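Local coordinates for protein putative pectin lyase (Geobacillus virus E2, PDB 7CHU) that forms the trimeric tailspike of a thermophilic bacteriophage and, with its pectate-lyase-like fold, probably recognises and perhaps cleaves polysaccharide on the host surface, at residues G203-A208 with Y226-G231; T220-L225 with I256-E261; S357-I362 with T381-F386. All coordinates share one frame; numbering follows the deposited sequence.

All three contacts join successive turns of one parallel beta-helix, and all are largely buried. Contacts 1 and 2 touch, their centres 13 Å apart, because both use strand 220-228: contact 2 ties it to the following turn, contact 1 to the preceding one. Contact 3 lies further along the chain, about 18 Å from contact 2 between nearest atoms. Their chemistry differs. Contact 1 is polar, with a sandwiched arginine and a bridging asparagine; contact 2 relies on main-chain bonds and on aliphatic, sulfur and aromatic packing close to the subunit interface; contact 3 couples a buried asparagine pair to hydrophobic strand pairs. Contacts 1 and 3 each have partly exposed polar residues, and contact 3 alone includes a water.

Contact 1 (G203-A208 with Y226-G231); sequences GVRYCA and YNTDNG
A parallel strand pair running into a matched turn, one rung of a beta-helix upon the next, sets R205 beside T228 and Y226. R205 NE donates to T228 OG1 at 2.9 Å, within the guanidinium plane and almost straight at 176°. The arginine chain bends at chi3 (73°), which swings NE toward that hydroxyl. T228 OG1 in turn donates to D229 OD2 at 2.7 Å, on the anti side of the carboxylate, making a relay from guanidinium to acid. One guanidinium face has CE2 of Y206 over its centre; the opposite face has Y226 CE2, 3.5 Å above the plane and displaced toward the rim. Held at its edge and between two rings, the group has little freedom to rotate. Beyond it, the Y206 ring and the D229 carboxylate lie side by side with planes only 14° apart, Y206 CE1 reaching D229 CG at 3.4 Å.

In this pectate-lyase-like parallel beta-helix the two turns match residue for residue, from G203 with Y226 to A208 with G231. Y206 and D229, matched across the pair, both adopt the left-handed helical backbone conformation. Before that point the strands pair in parallel, V204 N donating to Y226 O at 2.9 Å and T228 N more weakly to V204 O. After it, the N230 amide bridges the segments. N230 ND2 donates to V204 O at 2.8 Å from above the carbonyl plane, while N230 OD1 takes C207 N at 2.9 Å in its own carbonyl plane. Both ends of a buried amide are thereby satisfied across the contact, and N230 ND2 also donates to N227 OD1. N263, on the following turn, bonds to N227 OD1 and N230 N. G231 N closes the pairing on C207 O at 2.8 Å.

Contact 2 (T220-L225 with I256-E261); sequences TNIIGL and IACHFE
With SG anti to its carbonyl carbon (chi1 -71°), C258 lays its sulfur against L225, whose CG stands anti to the backbone N (chi1 164°). C258 SG lies 3.7 Å from L225 CB and 3.5 Å from I222 O, which sets the sulfur against the bend at G224. Further out on L225, CD2 meets F260 CE1 at 4.0 Å, the two side chains crossing at about a right angle. At the paired strands before the bend, I223 and I256 run alongside each other in the same direction and touch at I223 CG1 and I256 CB, 4.1 Å apart.

These residues mark a corner between successive rungs of a parallel beta-helix. The main chains pair around I223 and I256: I256 N donates to I222 O at 2.8 Å, and G224 N to I256 O at 2.9 Å. G224 and A257 then both take positive phi, turning the two segments together. Pairing resumes at once, H259 N donating to L225 O at 2.7 Å. H259 is fixed again through its ring, since NE2 donates in the ring plane to the anti lone pair of E261 OE1, 2.7 Å away.

At the corner itself other subunits close in: R198 of the second subunit bonds to G224 O, and A257 of the third subunit packs on I256, which places this turn at the trimer interface. Within the subunit, strand 198-200 borders T220-I223 on one side, strand 251-256 ends at I256, and on the other side strand 288-290 touches H259 and E261, its F289 ring meeting that of F260 nearly parallel.

Contact 3 (S357-I362 with T381-F386); sequences SMLNVI and TNENFF
N384 and N360 lie side by side and point the same way, their amide planes 11° apart, at the tightly packed centre of this contact. N384 CG stands beside its own backbone N (chi1 -63°), from where the amide reaches across to segment 357-362. N384 OD1 is gripped by two donors of one residue, N360 ND2 at 2.8 Å and N360 N at 2.9 Å. The amide nitrogen faces the other way: N384 ND2 donates to S357 O at 3.0 Å, keeping that oxygen in its own plane but approaching from above the S357 carbonyl plane. L359, in the left-handed helical conformation, gives its N to E383 O at 2.7 Å in a nearly straight bond.

Beyond the asparagines the segments settle into parallel strands of the beta-helix, V361 beside F385 and I362 beside F386 on opposite faces. V361 CG1 touches the edge of the F385 ring at CD2, 3.8 Å away, and the F385 side chain also touches W399.

The other end is looser and partly exposed. M358 CB meets N382 CB at 3.8 Å, the side chains crossing obliquely. A water mediates here, accepting from N382 N at 2.9 Å and lying close to S357 O. E383 directs its carboxylate out of the pair, to a salt bridge with K396 of the third subunit.

N360 ND2 donates to G333 O as well as to N384, so the amides link three successive turns. Two donors on N384 OD1 would probably polarise its amide and strengthen the N-H given to S357, so the bonds to N360 and S357 may reinforce one another.

Contact 1 (G203-A208 with Y226-G231)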
# COMPACT_ATOMS: atom_id res chain seq x y z
N GLY A 203 5.81 8.05 -17.73
CA GLY A 203 5.56 6.96 -18.67
C GLY A 203 6.78 6.67 -19.51
O GLY A 203 7.56 7.57 -19.84
N VAL A 204 6.98 5.39 -19.84
CA VAL A 204 8.01 4.94 -20.76
C VAL A 204 7.34 3.93 -21.67
O VAL A 204 6.91 2.87 -21.21
CB VAL A 204 9.22 4.32 -20.04
CG1 VAL A 204 10.24 3.88 -21.07
CG2 VAL A 204 9.87 5.33 -19.09
N ARG A 205 7.23 4.26 -22.95
CA ARG A 205 6.41 3.47 -23.85
C ARG A 205 7.07 3.39 -25.23
O ARG A 205 7.71 4.34 -25.68
CB ARG A 205 5.00 4.06 -23.98
CG ARG A 205 4.25 4.20 -22.64
CD ARG A 205 2.86 4.83 -22.83
NE ARG A 205 1.94 3.87 -23.44
CZ ARG A 205 0.81 4.18 -24.07
NH1 ARG A 205 0.43 5.45 -24.18
NH2 ARG A 205 0.06 3.20 -24.58
N TYR A 206 6.89 2.24 -25.88
CA TYR A 206 7.28 2.04 -27.28
C TYR A 206 8.78 2.16 -27.50
O TYR A 206 9.24 2.61 -28.56
CB TYR A 206 6.53 3.00 -28.21
CG TYR A 206 5.04 2.86 -28.12
CD1 TYR A 206 4.38 1.79 -28.70
CD2 TYR A 206 4.27 3.81 -27.45
CE1 TYR A 206 3.01 1.65 -28.63
CE2 TYR A 206 2.89 3.68 -27.35
CZ TYR A 206 2.27 2.60 -27.94
OH TYR A 206 0.90 2.47 -27.87
N CYS A 207 9.57 1.75 -26.50
CA CYS A 207 11.03 1.68 -26.65
C CYS A 207 11.39 0.25 -27.01
O CYS A 207 11.04 -0.68 -26.29
CB CYS A 207 11.72 2.09 -25.36
SG CYS A 207 11.39 3.77 -24.85
N ALA A 208 12.12 0.06 -28.11
CA ALA A 208 12.42 -1.31 -28.54
C ALA A 208 13.64 -1.90 -27.84
O ALA A 208 13.89 -3.11 -27.95
CB ALA A 208 12.58 -1.35 -30.06
N TYR A 226 4.03 4.19 -15.63
CA TYR A 226 3.26 3.55 -16.70
C TYR A 226 4.27 3.05 -17.74
O TYR A 226 5.00 3.85 -18.33
CB TYR A 226 2.29 4.56 -17.30
CG TYR A 226 1.34 4.08 -18.36
CD1 TYR A 226 0.69 2.85 -18.24
CD2 TYR A 226 1.06 4.88 -19.46
CE1 TYR A 226 -0.22 2.43 -19.22
CE2 TYR A 226 0.15 4.47 -20.43
CZ TYR A 226 -0.49 3.24 -20.30
OH TYR A 226 -1.38 2.83 -21.28
N ASN A 227 4.29 1.74 -17.98
CA ASN A 227 5.37 1.10 -18.74
C ASN A 227 4.72 0.11 -19.71
O ASN A 227 4.23 -0.94 -19.27
CB ASN A 227 6.34 0.42 -17.77
CG ASN A 227 7.57 -0.17 -18.47
OD1 ASN A 227 7.44 -1.07 -19.29
ND2 ASN A 227 8.76 0.31 -18.10
N THR A 228 4.64 0.46 -21.00
CA THR A 228 3.99 -0.41 -21.98
C THR A 228 4.79 -0.47 -23.28
O THR A 228 5.53 0.45 -23.61
CB THR A 228 2.55 0.03 -22.34
OG1 THR A 228 2.58 1.02 -23.38
CG2 THR A 228 1.84 0.63 -21.13
N ASP A 229 4.61 -1.58 -24.02
CA ASP A 229 5.10 -1.74 -25.39
C ASP A 229 6.62 -1.59 -25.48
O ASP A 229 7.15 -1.08 -26.47
CB ASP A 229 4.42 -0.74 -26.35
CG ASP A 229 2.92 -0.98 -26.46
OD1 ASP A 229 2.53 -1.83 -27.27
OD2 ASP A 229 2.14 -0.33 -25.72
N ASN A 230 7.34 -2.02 -24.45
CA ASN A 230 8.79 -1.88 -24.39
C ASN A 230 9.47 -3.22 -24.61
O ASN A 230 8.87 -4.27 -24.41
CB ASN A 230 9.22 -1.30 -23.05
CG ASN A 230 8.74 0.13 -22.85
OD1 ASN A 230 8.87 0.97 -23.75
ND2 ASN A 230 8.20 0.42 -21.67
N GLY A 231 10.75 -3.17 -24.97
CA GLY A 231 11.55 -4.38 -25.02
C GLY A 231 11.44 -5.11 -26.35
O GLY A 231 10.86 -4.63 -27.32

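Contact 2 (T220-L225 with I256-E261)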
# COMPACT_ATOMS: atom_id res chain seq x y z
N THR A 220 15.37 3.91 -3.98
CA THR A 220 14.68 4.76 -4.94
C THR A 220 13.20 4.40 -5.01
O THR A 220 12.85 3.22 -5.18
CB THR A 220 15.40 4.62 -6.30
OG1 THR A 220 16.69 5.22 -6.13
CG2 THR A 220 14.66 5.32 -7.42
N ASN A 221 12.34 5.41 -4.86
CA ASN A 221 10.89 5.24 -4.91
C ASN A 221 10.36 5.60 -6.29
O ASN A 221 10.70 6.66 -6.84
CB ASN A 221 10.18 6.13 -3.88
CG ASN A 221 10.49 5.75 -2.46
OD1 ASN A 221 10.99 4.66 -2.19
ND2 ASN A 221 10.20 6.65 -1.54
N ILE A 222 9.52 4.73 -6.83
CA ILE A 222 8.94 4.91 -8.15
C ILE A 222 7.44 4.69 -8.02
O ILE A 222 6.99 3.55 -7.85
CB ILE A 222 9.55 3.95 -9.18
CG1 ILE A 222 11.06 4.21 -9.29
CG2 ILE A 222 8.86 4.10 -10.55
CD1 ILE A 222 11.82 3.10 -10.00
N ILE A 223 6.66 5.77 -8.08
CA ILE A 223 5.23 5.75 -7.84
C ILE A 223 4.51 6.05 -9.15
O ILE A 223 4.83 7.03 -9.82
CB ILE A 223 4.84 6.77 -6.75
CG1 ILE A 223 5.63 6.51 -5.47
CG2 ILE A 223 3.32 6.78 -6.47
CD1 ILE A 223 5.47 7.64 -4.43
N GLY A 224 3.54 5.21 -9.52
CA GLY A 224 2.69 5.50 -10.67
C GLY A 224 3.35 5.39 -12.04
O GLY A 224 2.84 5.97 -13.02
N LEU A 225 4.46 4.66 -12.14
CA LEU A 225 5.07 4.45 -13.46
C LEU A 225 4.11 3.72 -14.38
O LEU A 225 3.45 2.75 -13.99
CB LEU A 225 6.37 3.65 -13.32
CG LEU A 225 6.96 3.02 -14.59
CD1 LEU A 225 7.50 4.08 -15.55
CD2 LEU A 225 8.06 2.00 -14.28
N ILE A 256 5.48 1.50 -6.70
CA ILE A 256 4.22 1.63 -5.98
C ILE A 256 3.15 2.01 -6.97
O ILE A 256 3.29 3.01 -7.69
CB ILE A 256 4.30 2.65 -4.84
CG1 ILE A 256 5.35 2.21 -3.81
CG2 ILE A 256 2.92 2.81 -4.19
CD1 ILE A 256 5.61 3.28 -2.71
N ALA A 257 2.09 1.21 -7.04
CA ALA A 257 0.97 1.52 -7.92
C ALA A 257 1.44 1.71 -9.37
O ALA A 257 1.02 2.62 -10.07
CB ALA A 257 0.22 2.77 -7.42
N CYS A 258 2.34 0.84 -9.81
CA CYS A 258 2.88 0.95 -11.15
C CYS A 258 2.04 0.11 -12.11
O CYS A 258 1.32 -0.80 -11.70
CB CYS A 258 4.34 0.51 -11.16
SG CYS A 258 5.37 1.74 -10.30
N HIS A 259 2.16 0.40 -13.41
CA HIS A 259 1.27 -0.19 -14.43
C HIS A 259 2.15 -0.71 -15.57
O HIS A 259 2.70 0.09 -16.33
CB HIS A 259 0.28 0.88 -14.91
CG HIS A 259 -0.68 0.43 -15.97
ND1 HIS A 259 -1.84 1.13 -16.24
CD2 HIS A 259 -0.66 -0.60 -16.85
CE1 HIS A 259 -2.50 0.54 -17.22
NE2 HIS A 259 -1.81 -0.52 -17.61
N PHE A 260 2.28 -2.04 -15.68
CA PHE A 260 3.08 -2.69 -16.72
C PHE A 260 2.13 -3.42 -17.66
O PHE A 260 1.37 -4.27 -17.21
CB PHE A 260 4.10 -3.68 -16.14
CG PHE A 260 5.01 -3.08 -15.10
CD1 PHE A 260 6.18 -2.45 -15.47
CD2 PHE A 260 4.71 -3.17 -13.74
CE1 PHE A 260 7.03 -1.88 -14.51
CE2 PHE A 260 5.54 -2.62 -12.77
CZ PHE A 260 6.72 -1.97 -13.15
N GLU A 261 2.14 -3.07 -18.94
CA GLU A 261 1.13 -3.67 -19.82
C GLU A 261 1.70 -3.89 -21.21
O GLU A 261 2.37 -3.02 -21.75
CB GLU A 261 -0.12 -2.79 -19.92
CG GLU A 261 -1.18 -3.40 -20.84
CD GLU A 261 -2.57 -2.84 -20.61
OE1 GLU A 261 -2.74 -1.94 -19.76
OE2 GLU A 261 -3.50 -3.31 -21.29

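Contact 3 (S357-I362 with T381-F386)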
# COMPACT_ATOMS: atom_id res chain seq x y z
N SER A 357 15.94 -22.10 -4.93
CA SER A 357 15.10 -21.07 -4.29
C SER A 357 14.52 -21.57 -2.97
O SER A 357 13.90 -22.63 -2.93
CB SER A 357 13.96 -20.68 -5.24
OG SER A 357 14.48 -20.09 -6.43
N MET A 358 14.76 -20.84 -1.89
CA MET A 358 14.33 -21.33 -0.59
C MET A 358 13.71 -20.23 0.26
O MET A 358 14.11 -19.06 0.19
CB MET A 358 15.48 -22.01 0.17
CG MET A 358 16.47 -21.05 0.86
SD MET A 358 17.78 -21.96 1.71
CE MET A 358 16.95 -23.51 2.10
N LEU A 359 12.77 -20.64 1.11
CA LEU A 359 12.09 -19.77 2.09
C LEU A 359 11.35 -18.60 1.42
O LEU A 359 11.10 -17.57 2.05
CB LEU A 359 13.07 -19.25 3.14
CG LEU A 359 13.30 -20.08 4.42
CD1 LEU A 359 12.01 -20.49 5.09
CD2 LEU A 359 14.17 -21.31 4.16
N ASN A 360 10.94 -18.77 0.18
CA ASN A 360 9.94 -17.88 -0.37
C ASN A 360 8.57 -18.19 0.25
O ASN A 360 8.31 -19.31 0.69
CB ASN A 360 9.91 -18.03 -1.88
CG ASN A 360 11.25 -17.74 -2.49
OD1 ASN A 360 11.61 -16.57 -2.69
ND2 ASN A 360 12.02 -18.80 -2.79
N VAL A 361 7.71 -17.17 0.33
CA VAL A 361 6.37 -17.31 0.90
C VAL A 361 5.36 -16.91 -0.16
O VAL A 361 5.53 -15.89 -0.84
CB VAL A 361 6.19 -16.44 2.16
CG1 VAL A 361 4.81 -16.76 2.78
CG2 VAL A 361 7.30 -16.67 3.15
N ILE A 362 4.31 -17.71 -0.30
CA ILE A 362 3.14 -17.38 -1.10
C ILE A 362 1.97 -17.34 -0.11
O ILE A 362 1.53 -18.39 0.37
CB ILE A 362 2.88 -18.41 -2.21
CG1 ILE A 362 4.05 -18.46 -3.20
CG2 ILE A 362 1.54 -18.12 -2.87
CD1 ILE A 362 4.09 -19.71 -4.06
N THR A 381 12.85 -27.88 -4.98
CA THR A 381 13.91 -28.66 -4.35
C THR A 381 14.00 -28.39 -2.85
O THR A 381 14.11 -29.32 -2.04
CB THR A 381 15.24 -28.35 -5.04
OG1 THR A 381 15.12 -28.57 -6.45
CG2 THR A 381 16.38 -29.20 -4.48
N ASN A 382 14.01 -27.12 -2.44
CA ASN A 382 14.22 -26.75 -1.05
C ASN A 382 12.92 -26.23 -0.44
O ASN A 382 11.93 -25.99 -1.13
CB ASN A 382 15.34 -25.69 -0.94
CG ASN A 382 16.71 -26.26 -1.29
OD1 ASN A 382 17.01 -27.42 -0.99
ND2 ASN A 382 17.53 -25.47 -1.97
N GLU A 383 12.96 -26.03 0.88
CA GLU A 383 11.76 -25.61 1.62
C GLU A 383 11.31 -24.21 1.22
O GLU A 383 12.09 -23.25 1.28
CB GLU A 383 12.02 -25.66 3.13
CG GLU A 383 10.88 -25.02 3.95
CD GLU A 383 11.12 -25.11 5.46
OE1 GLU A 383 11.85 -26.00 5.90
OE2 GLU A 383 10.57 -24.30 6.23
N ASN A 384 10.04 -24.10 0.82
CA ASN A 384 9.34 -22.83 0.69
C ASN A 384 7.98 -22.96 1.37
O ASN A 384 7.53 -24.07 1.67
CB ASN A 384 9.18 -22.45 -0.77
CG ASN A 384 10.53 -22.22 -1.45
OD1 ASN A 384 11.01 -21.09 -1.52
ND2 ASN A 384 11.15 -23.29 -1.96
N PHE A 385 7.32 -21.84 1.61
CA PHE A 385 6.14 -21.82 2.46
C PHE A 385 4.95 -21.25 1.71
O PHE A 385 5.09 -20.31 0.92
CB PHE A 385 6.45 -20.99 3.72
CG PHE A 385 5.34 -20.96 4.72
CD1 PHE A 385 4.91 -22.12 5.37
CD2 PHE A 385 4.74 -19.75 5.05
CE1 PHE A 385 3.86 -22.07 6.33
CE2 PHE A 385 3.71 -19.69 6.00
CZ PHE A 385 3.27 -20.87 6.63
N PHE A 386 3.77 -21.81 1.95
CA PHE A 386 2.60 -21.21 1.32
C PHE A 386 1.40 -21.32 2.23
O PHE A 386 1.28 -22.26 3.03
CB PHE A 386 2.28 -21.86 -0.03
CG PHE A 386 1.92 -23.32 0.06
CD1 PHE A 386 2.90 -24.30 -0.08
CD2 PHE A 386 0.60 -23.72 0.27
CE1 PHE A 386 2.57 -25.66 0.00
CE2 PHE A 386 0.25 -25.07 0.36
CZ PHE A 386 1.24 -26.05 0.22
O HOH W 1 14.32 -24.91 -4.29